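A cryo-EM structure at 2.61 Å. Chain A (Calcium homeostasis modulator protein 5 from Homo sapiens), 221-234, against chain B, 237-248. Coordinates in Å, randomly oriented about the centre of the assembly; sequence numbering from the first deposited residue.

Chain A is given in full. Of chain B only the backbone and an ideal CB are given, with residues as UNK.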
ATOM      1  N   LYS A 221     -18.071  44.206  -3.082  1.00 34.94           N
ATOM      2  CA  LYS A 221     -18.714  43.686  -4.275  1.00 34.94           C
ATOM      3  C   LYS A 221     -19.238  44.771  -5.195  1.00 34.94           C
ATOM      4  O   LYS A 221     -20.067  44.477  -6.057  1.00 34.94           O
ATOM      5  CB  LYS A 221     -19.837  42.734  -3.909  1.00 34.94           C
ATOM      6  CG  LYS A 221     -20.890  43.307  -3.040  1.00 34.94           C
ATOM      7  CD  LYS A 221     -21.532  42.170  -2.317  1.00 34.94           C
ATOM      8  CE  LYS A 221     -22.953  42.488  -2.026  1.00 34.94           C
ATOM      9  NZ  LYS A 221     -23.629  41.326  -1.436  1.00 34.94           N
ATOM     10  N   GLU A 222     -18.789  46.009  -5.036  1.00 35.77           N
ATOM     11  CA  GLU A 222     -18.758  46.887  -6.189  1.00 35.77           C
ATOM     12  C   GLU A 222     -17.583  46.518  -7.080  1.00 35.77           C
ATOM     13  O   GLU A 222     -17.631  46.737  -8.290  1.00 35.77           O
ATOM     14  CB  GLU A 222     -18.655  48.345  -5.755  1.00 35.77           C
ATOM     15  CG  GLU A 222     -18.893  49.335  -6.872  1.00 35.77           C
ATOM     16  CD  GLU A 222     -18.587  50.752  -6.469  1.00 35.77           C
ATOM     17  OE1 GLU A 222     -18.073  50.955  -5.354  1.00 35.77           O
ATOM     18  OE2 GLU A 222     -18.869  51.670  -7.261  1.00 35.77           O
ATOM     19  N   LYS A 223     -16.540  45.922  -6.501  1.00 36.63           N
ATOM     20  CA  LYS A 223     -15.404  45.441  -7.271  1.00 36.63           C
ATOM     21  C   LYS A 223     -15.726  44.169  -8.038  1.00 36.63           C
ATOM     22  O   LYS A 223     -15.204  43.970  -9.136  1.00 36.63           O
ATOM     23  CB  LYS A 223     -14.216  45.181  -6.350  1.00 36.63           C
ATOM     24  CG  LYS A 223     -13.353  46.387  -6.088  1.00 36.63           C
ATOM     25  CD  LYS A 223     -12.134  46.008  -5.264  1.00 36.63           C
ATOM     26  CE  LYS A 223     -11.640  47.177  -4.424  1.00 36.63           C
ATOM     27  NZ  LYS A 223     -12.449  47.378  -3.192  1.00 36.63           N
ATOM     28  N   GLU A 224     -16.558  43.294  -7.478  1.00 37.20           N
ATOM     29  CA  GLU A 224     -16.913  42.064  -8.172  1.00 37.20           C
ATOM     30  C   GLU A 224     -17.897  42.325  -9.300  1.00 37.20           C
ATOM     31  O   GLU A 224     -17.829  41.680 -10.347  1.00 37.20           O
ATOM     32  CB  GLU A 224     -17.500  41.054  -7.192  1.00 37.20           C
ATOM     33  CG  GLU A 224     -16.473  40.388  -6.301  1.00 37.20           C
ATOM     34  CD  GLU A 224     -17.101  39.630  -5.146  1.00 37.20           C
ATOM     35  OE1 GLU A 224     -18.345  39.608  -5.052  1.00 37.20           O
ATOM     36  OE2 GLU A 224     -16.351  39.061  -4.328  1.00 37.20           O
ATOM     37  N   GLN A 225     -18.822  43.261  -9.098  1.00 35.74           N
ATOM     38  CA  GLN A 225     -19.794  43.589 -10.127  1.00 35.74           C
ATOM     39  C   GLN A 225     -19.187  44.425 -11.238  1.00 35.74           C
ATOM     40  O   GLN A 225     -19.714  44.429 -12.351  1.00 35.74           O
ATOM     41  CB  GLN A 225     -20.975  44.327  -9.511  1.00 35.74           C
ATOM     42  CG  GLN A 225     -21.838  43.476  -8.614  1.00 35.74           C
ATOM     43  CD  GLN A 225     -22.783  42.604  -9.387  1.00 35.74           C
ATOM     44  OE1 GLN A 225     -22.596  41.392  -9.482  1.00 35.74           O
ATOM     45  NE2 GLN A 225     -23.806  43.215  -9.954  1.00 35.74           N
ATOM     46  N   LEU A 226     -18.095  45.131 -10.958  1.00 33.17           N
ATOM     47  CA  LEU A 226     -17.409  45.902 -11.985  1.00 33.17           C
ATOM     48  C   LEU A 226     -16.566  45.016 -12.884  1.00 33.17           C
ATOM     49  O   LEU A 226     -16.363  45.349 -14.051  1.00 33.17           O
ATOM     50  CB  LEU A 226     -16.540  46.969 -11.329  1.00 33.17           C
ATOM     51  CG  LEU A 226     -16.043  48.159 -12.129  1.00 33.17           C
ATOM     52  CD1 LEU A 226     -17.186  48.815 -12.847  1.00 33.17           C
ATOM     53  CD2 LEU A 226     -15.414  49.131 -11.176  1.00 33.17           C
ATOM     54  N   GLU A 227     -16.070  43.893 -12.367  1.00 36.35           N
ATOM     55  CA  GLU A 227     -15.327  42.962 -13.205  1.00 36.35           C
ATOM     56  C   GLU A 227     -16.243  42.196 -14.145  1.00 36.35           C
ATOM     57  O   GLU A 227     -15.804  41.762 -15.211  1.00 36.35           O
ATOM     58  CB  GLU A 227     -14.537  41.984 -12.343  1.00 36.35           C
ATOM     59  CG  GLU A 227     -13.382  42.611 -11.603  1.00 36.35           C
ATOM     60  CD  GLU A 227     -12.905  41.763 -10.440  1.00 36.35           C
ATOM     61  OE1 GLU A 227     -13.530  40.716 -10.173  1.00 36.35           O
ATOM     62  OE2 GLU A 227     -11.908  42.144  -9.792  1.00 36.35           O
ATOM     63  N   ASN A 228     -17.505  42.008 -13.769  1.00 35.69           N
ATOM     64  CA  ASN A 228     -18.449  41.320 -14.635  1.00 35.69           C
ATOM     65  C   ASN A 228     -19.083  42.243 -15.662  1.00 35.69           C
ATOM     66  O   ASN A 228     -19.547  41.765 -16.696  1.00 35.69           O
ATOM     67  CB  ASN A 228     -19.541  40.658 -13.801  1.00 35.69           C
ATOM     68  CG  ASN A 228     -18.998  39.606 -12.866  1.00 35.69           C
ATOM     69  OD1 ASN A 228     -17.895  39.101 -13.058  1.00 35.69           O
ATOM     70  ND2 ASN A 228     -19.773  39.267 -11.845  1.00 35.69           N
ATOM     71  N   THR A 229     -19.120  43.546 -15.401  1.00 32.36           N
ATOM     72  CA  THR A 229     -19.633  44.484 -16.389  1.00 32.36           C
ATOM     73  C   THR A 229     -18.582  44.798 -17.442  1.00 32.36           C
ATOM     74  O   THR A 229     -18.909  44.945 -18.623  1.00 32.36           O
ATOM     75  CB  THR A 229     -20.105  45.757 -15.692  1.00 32.36           C
ATOM     76  OG1 THR A 229     -21.026  45.404 -14.660  1.00 32.36           O
ATOM     77  CG2 THR A 229     -20.809  46.684 -16.656  1.00 32.36           C
ATOM     78  N   PHE A 230     -17.315  44.891 -17.032  1.00 29.08           N
ATOM     79  CA  PHE A 230     -16.231  45.098 -17.987  1.00 29.08           C
ATOM     80  C   PHE A 230     -16.073  43.896 -18.900  1.00 29.08           C
ATOM     81  O   PHE A 230     -15.833  44.047 -20.098  1.00 29.08           O
ATOM     82  CB  PHE A 230     -14.920  45.362 -17.251  1.00 29.08           C
ATOM     83  CG  PHE A 230     -14.782  46.752 -16.719  1.00 29.08           C
ATOM     84  CD1 PHE A 230     -15.714  47.727 -17.009  1.00 29.08           C
ATOM     85  CD2 PHE A 230     -13.708  47.083 -15.921  1.00 29.08           C
ATOM     86  CE1 PHE A 230     -15.574  48.996 -16.514  1.00 29.08           C
ATOM     87  CE2 PHE A 230     -13.568  48.350 -15.427  1.00 29.08           C
ATOM     88  CZ  PHE A 230     -14.501  49.307 -15.724  1.00 29.08           C
ATOM     89  N   LEU A 231     -16.225  42.698 -18.351  1.00 31.89           N
ATOM     90  CA  LEU A 231     -16.101  41.470 -19.118  1.00 31.89           C
ATOM     91  C   LEU A 231     -17.292  41.237 -20.036  1.00 31.89           C
ATOM     92  O   LEU A 231     -17.189  40.452 -20.980  1.00 31.89           O
ATOM     93  CB  LEU A 231     -15.934  40.304 -18.145  1.00 31.89           C
ATOM     94  CG  LEU A 231     -15.366  38.949 -18.532  1.00 31.89           C
ATOM     95  CD1 LEU A 231     -14.540  38.428 -17.382  1.00 31.89           C
ATOM     96  CD2 LEU A 231     -16.478  37.979 -18.859  1.00 31.89           C
ATOM     97  N   ASP A 232     -18.412  41.906 -19.783  1.00 34.32           N
ATOM     98  CA  ASP A 232     -19.600  41.761 -20.611  1.00 34.32           C
ATOM     99  C   ASP A 232     -19.640  42.788 -21.734  1.00 34.32           C
ATOM    100  O   ASP A 232     -20.080  42.471 -22.840  1.00 34.32           O
ATOM    101  CB  ASP A 232     -20.840  41.875 -19.726  1.00 34.32           C
ATOM    102  CG  ASP A 232     -22.121  41.911 -20.511  1.00 34.32           C
ATOM    103  OD1 ASP A 232     -22.466  40.887 -21.133  1.00 34.32           O
ATOM    104  OD2 ASP A 232     -22.797  42.961 -20.492  1.00 34.32           O
ATOM    105  N   TYR A 233     -19.186  44.011 -21.474  1.00 33.45           N
ATOM    106  CA  TYR A 233     -19.148  45.038 -22.502  1.00 33.45           C
ATOM    107  C   TYR A 233     -17.941  44.914 -23.414  1.00 33.45           C
ATOM    108  O   TYR A 233     -17.901  45.579 -24.451  1.00 33.45           O
ATOM    109  CB  TYR A 233     -19.145  46.423 -21.864  1.00 33.45           C
ATOM    110  CG  TYR A 233     -20.513  46.988 -21.626  1.00 33.45           C
ATOM    111  CD1 TYR A 233     -21.013  48.002 -22.427  1.00 33.45           C
ATOM    112  CD2 TYR A 233     -21.306  46.517 -20.593  1.00 33.45           C
ATOM    113  CE1 TYR A 233     -22.264  48.525 -22.208  1.00 33.45           C
ATOM    114  CE2 TYR A 233     -22.558  47.033 -20.365  1.00 33.45           C
ATOM    115  CZ  TYR A 233     -23.032  48.036 -21.176  1.00 33.45           C
ATOM    116  OH  TYR A 233     -24.284  48.553 -20.949  1.00 33.45           O
ATOM    117  N   ALA A 234     -16.955  44.099 -23.052  1.00 32.17           N
ATOM    118  CA  ALA A 234     -15.809  43.904 -23.930  1.00 32.17           C
ATOM    119  C   ALA A 234     -16.001  42.709 -24.846  1.00 32.17           C
ATOM    120  O   ALA A 234     -15.349  42.629 -25.890  1.00 32.17           O
ATOM    121  CB  ALA A 234     -14.533  43.745 -23.112  1.00 32.17           C
TER
ATOM    122  N   UNK B 237     -27.655  47.718  -4.526  1.00 32.79           N
ATOM    123  CA  UNK B 237     -27.135  49.063  -4.719  1.00 32.79           C
ATOM    124  C   UNK B 237     -26.036  49.103  -5.770  1.00 32.79           C
ATOM    125  O   UNK B 237     -25.942  50.072  -6.527  1.00 32.79           O
ATOM    126  CB  UNK B 237     -26.608  49.618  -3.394  1.00 32.79           C
ATOM    127  N   UNK B 238     -25.206  48.065  -5.847  1.00 33.90           N
ATOM    128  CA  UNK B 238     -24.152  48.048  -6.850  1.00 33.90           C
ATOM    129  C   UNK B 238     -24.692  47.726  -8.236  1.00 33.90           C
ATOM    130  O   UNK B 238     -24.104  48.148  -9.234  1.00 33.90           O
ATOM    131  CB  UNK B 238     -23.074  47.034  -6.463  1.00 33.90           C
ATOM    132  N   UNK B 239     -25.799  46.987  -8.323  1.00 37.50           N
ATOM    133  CA  UNK B 239     -26.445  46.767  -9.613  1.00 37.50           C
ATOM    134  C   UNK B 239     -27.099  48.039 -10.127  1.00 37.50           C
ATOM    135  O   UNK B 239     -27.153  48.265 -11.339  1.00 37.50           O
ATOM    136  CB  UNK B 239     -27.486  45.651  -9.505  1.00 37.50           C
ATOM    137  N   UNK B 240     -27.617  48.866  -9.226  1.00 36.35           N
ATOM    138  CA  UNK B 240     -28.263  50.105  -9.634  1.00 36.35           C
ATOM    139  C   UNK B 240     -27.247  51.120 -10.131  1.00 36.35           C
ATOM    140  O   UNK B 240     -27.494  51.820 -11.116  1.00 36.35           O
ATOM    141  CB  UNK B 240     -29.068  50.693  -8.473  1.00 36.35           C
ATOM    142  N   UNK B 241     -26.099  51.214  -9.465  1.00 34.76           N
ATOM    143  CA  UNK B 241     -25.126  52.247  -9.792  1.00 34.76           C
ATOM    144  C   UNK B 241     -24.375  51.948 -11.078  1.00 34.76           C
ATOM    145  O   UNK B 241     -23.889  52.872 -11.731  1.00 34.76           O
ATOM    146  CB  UNK B 241     -24.131  52.412  -8.641  1.00 34.76           C
ATOM    147  N   UNK B 242     -24.271  50.683 -11.459  1.00 35.62           N
ATOM    148  CA  UNK B 242     -23.528  50.327 -12.656  1.00 35.62           C
ATOM    149  C   UNK B 242     -24.358  50.426 -13.924  1.00 35.62           C
ATOM    150  O   UNK B 242     -23.808  50.705 -14.992  1.00 35.62           O
ATOM    151  CB  UNK B 242     -22.975  48.907 -12.518  1.00 35.62           C
ATOM    152  N   UNK B 243     -25.665  50.199 -13.837  1.00 40.16           N
ATOM    153  CA  UNK B 243     -26.515  50.357 -15.006  1.00 40.16           C
ATOM    154  C   UNK B 243     -26.730  51.818 -15.361  1.00 40.16           C
ATOM    155  O   UNK B 243     -26.896  52.142 -16.539  1.00 40.16           O
ATOM    156  CB  UNK B 243     -27.865  49.676 -14.771  1.00 40.16           C
ATOM    157  N   UNK B 244     -26.731  52.706 -14.379  1.00 41.42           N
ATOM    158  CA  UNK B 244     -26.925  54.121 -14.646  1.00 41.42           C
ATOM    159  C   UNK B 244     -25.630  54.842 -14.984  1.00 41.42           C
ATOM    160  O   UNK B 244     -25.663  56.045 -15.250  1.00 41.42           O
ATOM    161  CB  UNK B 244     -27.584  54.790 -13.438  1.00 41.42           C
ATOM    162  N   UNK B 245     -24.499  54.146 -14.974  1.00 35.73           N
ATOM    163  CA  UNK B 245     -23.239  54.742 -15.389  1.00 35.73           C
ATOM    164  C   UNK B 245     -22.932  54.442 -16.846  1.00 35.73           C
ATOM    165  O   UNK B 245     -22.546  55.343 -17.596  1.00 35.73           O
ATOM    166  CB  UNK B 245     -22.098  54.242 -14.500  1.00 35.73           C
ATOM    167  N   UNK B 246     -23.120  53.195 -17.268  1.00 38.52           N
ATOM    168  CA  UNK B 246     -22.802  52.816 -18.635  1.00 38.52           C
ATOM    169  C   UNK B 246     -23.871  53.253 -19.621  1.00 38.52           C
ATOM    170  O   UNK B 246     -23.550  53.597 -20.762  1.00 38.52           O
ATOM    171  CB  UNK B 246     -22.606  51.301 -18.725  1.00 38.52           C
ATOM    172  N   UNK B 247     -25.132  53.251 -19.207  1.00 44.22           N
ATOM    173  CA  UNK B 247     -26.231  53.621 -20.080  1.00 44.22           C
ATOM    174  C   UNK B 247     -26.597  55.094 -19.995  1.00 44.22           C
ATOM    175  O   UNK B 247     -27.461  55.534 -20.760  1.00 44.22           O
ATOM    176  CB  UNK B 247     -27.459  52.771 -19.748  1.00 44.22           C
ATOM    177  N   UNK B 248     -25.952  55.846 -19.096  1.00 47.77           N
ATOM    178  CA  UNK B 248     -26.172  57.282 -18.883  1.00 47.77           C
ATOM    179  C   UNK B 248     -27.633  57.590 -18.552  1.00 47.77           C
ATOM    180  O   UNK B 248     -28.251  58.489 -19.123  1.00 47.77           O
ATOM    181  CB  UNK B 248     -25.746  58.070 -20.124  1.00 47.77           C
TER

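The two helices run in broadly the same direction, their axes 43° apart and 9.7 Å at closest approach, so facing positions should recur every three to four residues.

Position 237 has nothing of chain A within 5.5 Å of its ideal CB, so the contact sets no preference; it is Leu B237.

At 238 the backbones come close: the CA atoms of Glu A222 and position 238 are 5.6 Å apart. CA-to-CB points toward chain A, and the ideal CB lies 4.0 Å from Lys A221 O. Such a tight spot suits a small residue, glycine, alanine or serine. It is Ser B238, chi1 in p, with OG 3.3 Å from Gln A225 CG and 3.7 Å from Lys A221 O.

Position 239 points sideways, its ideal CB 4.4 Å from Gln A225 NE2. With an amide close by and room around it, a long polar side chain would fit, though others could. Glu B239 packs its CG 3.3 Å from Gln A225 NE2, with no hydrogen bond between them.

Position 240 is out of reach and unconstrained by chain A; it is Arg B240. Position 241 points toward chain A, but its ideal CB is still 5.5 Å from Glu A222 OE2. A polar residue would be reasonable beside that carboxylate, yet Asn B241 barely touches the other stretch; its OD1 accepts a weak hydrogen bond from Arg B240 NH2 (3.4 Å).

At 242 CA-to-CB points toward chain A, with Thr A229 OG1 4.5 Å from the ideal CB and the side chains of Gln A225 and Leu A226 nearby. Thr A229 OG1 already donates to Gln A225 O (2.8 Å), so little calls for a polar partner; leucine, isoleucine or methionine would suit. Leu B242 (m, t) places CD1 3.7 Å from Gln A225 CB and 3.8 Å from Thr A229 OG1, while CD2 lies 3.7 Å from Leu A226 CD1.

At 243 and 244 no chain A atom lies within 5.5 Å of the ideal CB, so chain A sets no preference; they are Lys B243 and Cys B244. Position 245 points toward chain A but finds nothing within that distance, leaving room for a large side chain without demanding one; Phe B245 stays clear, its CE2 6.2 Å from Phe A230 CE1.

Position 246 points toward chain A, its ideal CB 3.9 Å from Tyr A233 OH. Two aromatic rings and a methyl group favour a large apolar or aromatic residue. Phe B246 stacks face to face with Tyr A233, centroids 4.9 Å apart and planes at 30°. Its CZ meets Phe A230 CE1 edge to edge at 3.5 Å, and CE2 lies 3.6 Å from Thr A229 CG2.

Position 247 points sideways at the margin, where many side chains would do; Glu B247 brings CG within 4.1 Å of Tyr A233 OH. At 248 phi is positive (57°), which favours glycine or asparagine, and it is Asn B248, clear of chain A.

Chain B 237-248: LSERNLKCFFEN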
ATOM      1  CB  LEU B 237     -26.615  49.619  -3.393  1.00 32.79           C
ATOM      2  CG  LEU B 237     -26.114  51.059  -3.372  1.00 32.79           C
ATOM      3  CD1 LEU B 237     -27.175  51.993  -3.901  1.00 32.79           C
ATOM      4  CD2 LEU B 237     -25.703  51.455  -1.977  1.00 32.79           C
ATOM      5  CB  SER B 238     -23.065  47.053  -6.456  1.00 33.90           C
ATOM      6  OG  SER B 238     -23.437  45.737  -6.797  1.00 33.90           O
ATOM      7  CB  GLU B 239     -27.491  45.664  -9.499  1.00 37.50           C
ATOM      8  CG  GLU B 239     -26.971  44.277  -9.758  1.00 37.50           C
ATOM      9  CD  GLU B 239     -27.858  43.207  -9.159  1.00 37.50           C
ATOM     10  OE1 GLU B 239     -29.045  43.495  -8.902  1.00 37.50           O
ATOM     11  OE2 GLU B 239     -27.369  42.080  -8.941  1.00 37.50           O
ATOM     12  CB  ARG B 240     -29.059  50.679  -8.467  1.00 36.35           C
ATOM     13  CG  ARG B 240     -29.854  51.916  -8.791  1.00 36.35           C
ATOM     14  CD  ARG B 240     -30.252  52.632  -7.527  1.00 36.35           C
ATOM     15  NE  ARG B 240     -29.217  53.555  -7.083  1.00 36.35           N
ATOM     16  CZ  ARG B 240     -29.421  54.844  -6.857  1.00 36.35           C
ATOM     17  NH1 ARG B 240     -30.624  55.362  -7.019  1.00 36.35           N
ATOM     18  NH2 ARG B 240     -28.425  55.615  -6.461  1.00 36.35           N
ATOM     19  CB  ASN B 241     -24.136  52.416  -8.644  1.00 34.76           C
ATOM     20  CG  ASN B 241     -24.732  53.142  -7.471  1.00 34.76           C
ATOM     21  OD1 ASN B 241     -25.730  53.838  -7.603  1.00 34.76           O
ATOM     22  ND2 ASN B 241     -24.120  52.987  -6.313  1.00 34.76           N
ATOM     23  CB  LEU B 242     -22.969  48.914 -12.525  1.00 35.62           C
ATOM     24  CG  LEU B 242     -21.791  48.826 -11.569  1.00 35.62           C
ATOM     25  CD1 LEU B 242     -21.317  47.415 -11.466  1.00 35.62           C
ATOM     26  CD2 LEU B 242     -20.692  49.718 -12.055  1.00 35.62           C
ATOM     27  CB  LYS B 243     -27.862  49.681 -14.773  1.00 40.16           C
ATOM     28  CG  LYS B 243     -27.812  48.173 -14.864  1.00 40.16           C
ATOM     29  CD  LYS B 243     -29.198  47.576 -14.739  1.00 40.16           C
ATOM     30  CE  LYS B 243     -29.850  47.965 -13.422  1.00 40.16           C
ATOM     31  NZ  LYS B 243     -31.131  47.244 -13.202  1.00 40.16           N
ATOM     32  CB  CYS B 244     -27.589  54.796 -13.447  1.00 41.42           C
ATOM     33  SG  CYS B 244     -29.123  54.011 -12.927  1.00 41.42           S
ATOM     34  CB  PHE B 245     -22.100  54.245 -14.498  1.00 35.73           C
ATOM     35  CG  PHE B 245     -20.755  54.787 -14.875  1.00 35.73           C
ATOM     36  CD1 PHE B 245     -20.475  56.133 -14.750  1.00 35.73           C
ATOM     37  CD2 PHE B 245     -19.768  53.946 -15.357  1.00 35.73           C
ATOM     38  CE1 PHE B 245     -19.241  56.629 -15.101  1.00 35.73           C
ATOM     39  CE2 PHE B 245     -18.533  54.440 -15.711  1.00 35.73           C
ATOM     40  CZ  PHE B 245     -18.271  55.781 -15.582  1.00 35.73           C
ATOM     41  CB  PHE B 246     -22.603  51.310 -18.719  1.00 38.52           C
ATOM     42  CG  PHE B 246     -21.237  50.872 -18.334  1.00 38.52           C
ATOM     43  CD1 PHE B 246     -20.227  50.820 -19.278  1.00 38.52           C
ATOM     44  CD2 PHE B 246     -20.953  50.531 -17.027  1.00 38.52           C
ATOM     45  CE1 PHE B 246     -18.963  50.424 -18.929  1.00 38.52           C
ATOM     46  CE2 PHE B 246     -19.687  50.137 -16.669  1.00 38.52           C
ATOM     47  CZ  PHE B 246     -18.692  50.083 -17.623  1.00 38.52           C
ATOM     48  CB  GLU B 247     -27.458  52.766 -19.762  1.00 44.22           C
ATOM     49  CG  GLU B 247     -27.153  51.284 -19.778  1.00 44.22           C
ATOM     50  CD  GLU B 247     -28.298  50.442 -19.274  1.00 44.22           C
ATOM     51  OE1 GLU B 247     -29.350  51.011 -18.924  1.00 44.22           O
ATOM     52  OE2 GLU B 247     -28.148  49.206 -19.226  1.00 44.22           O
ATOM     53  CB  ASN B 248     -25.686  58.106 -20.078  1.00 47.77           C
ATOM     54  CG  ASN B 248     -25.359  59.533 -19.703  1.00 47.77           C
ATOM     55  OD1 ASN B 248     -25.150  59.847 -18.534  1.00 47.77           O
ATOM     56  ND2 ASN B 248     -25.320  60.410 -20.696  1.00 47.77           N
TER
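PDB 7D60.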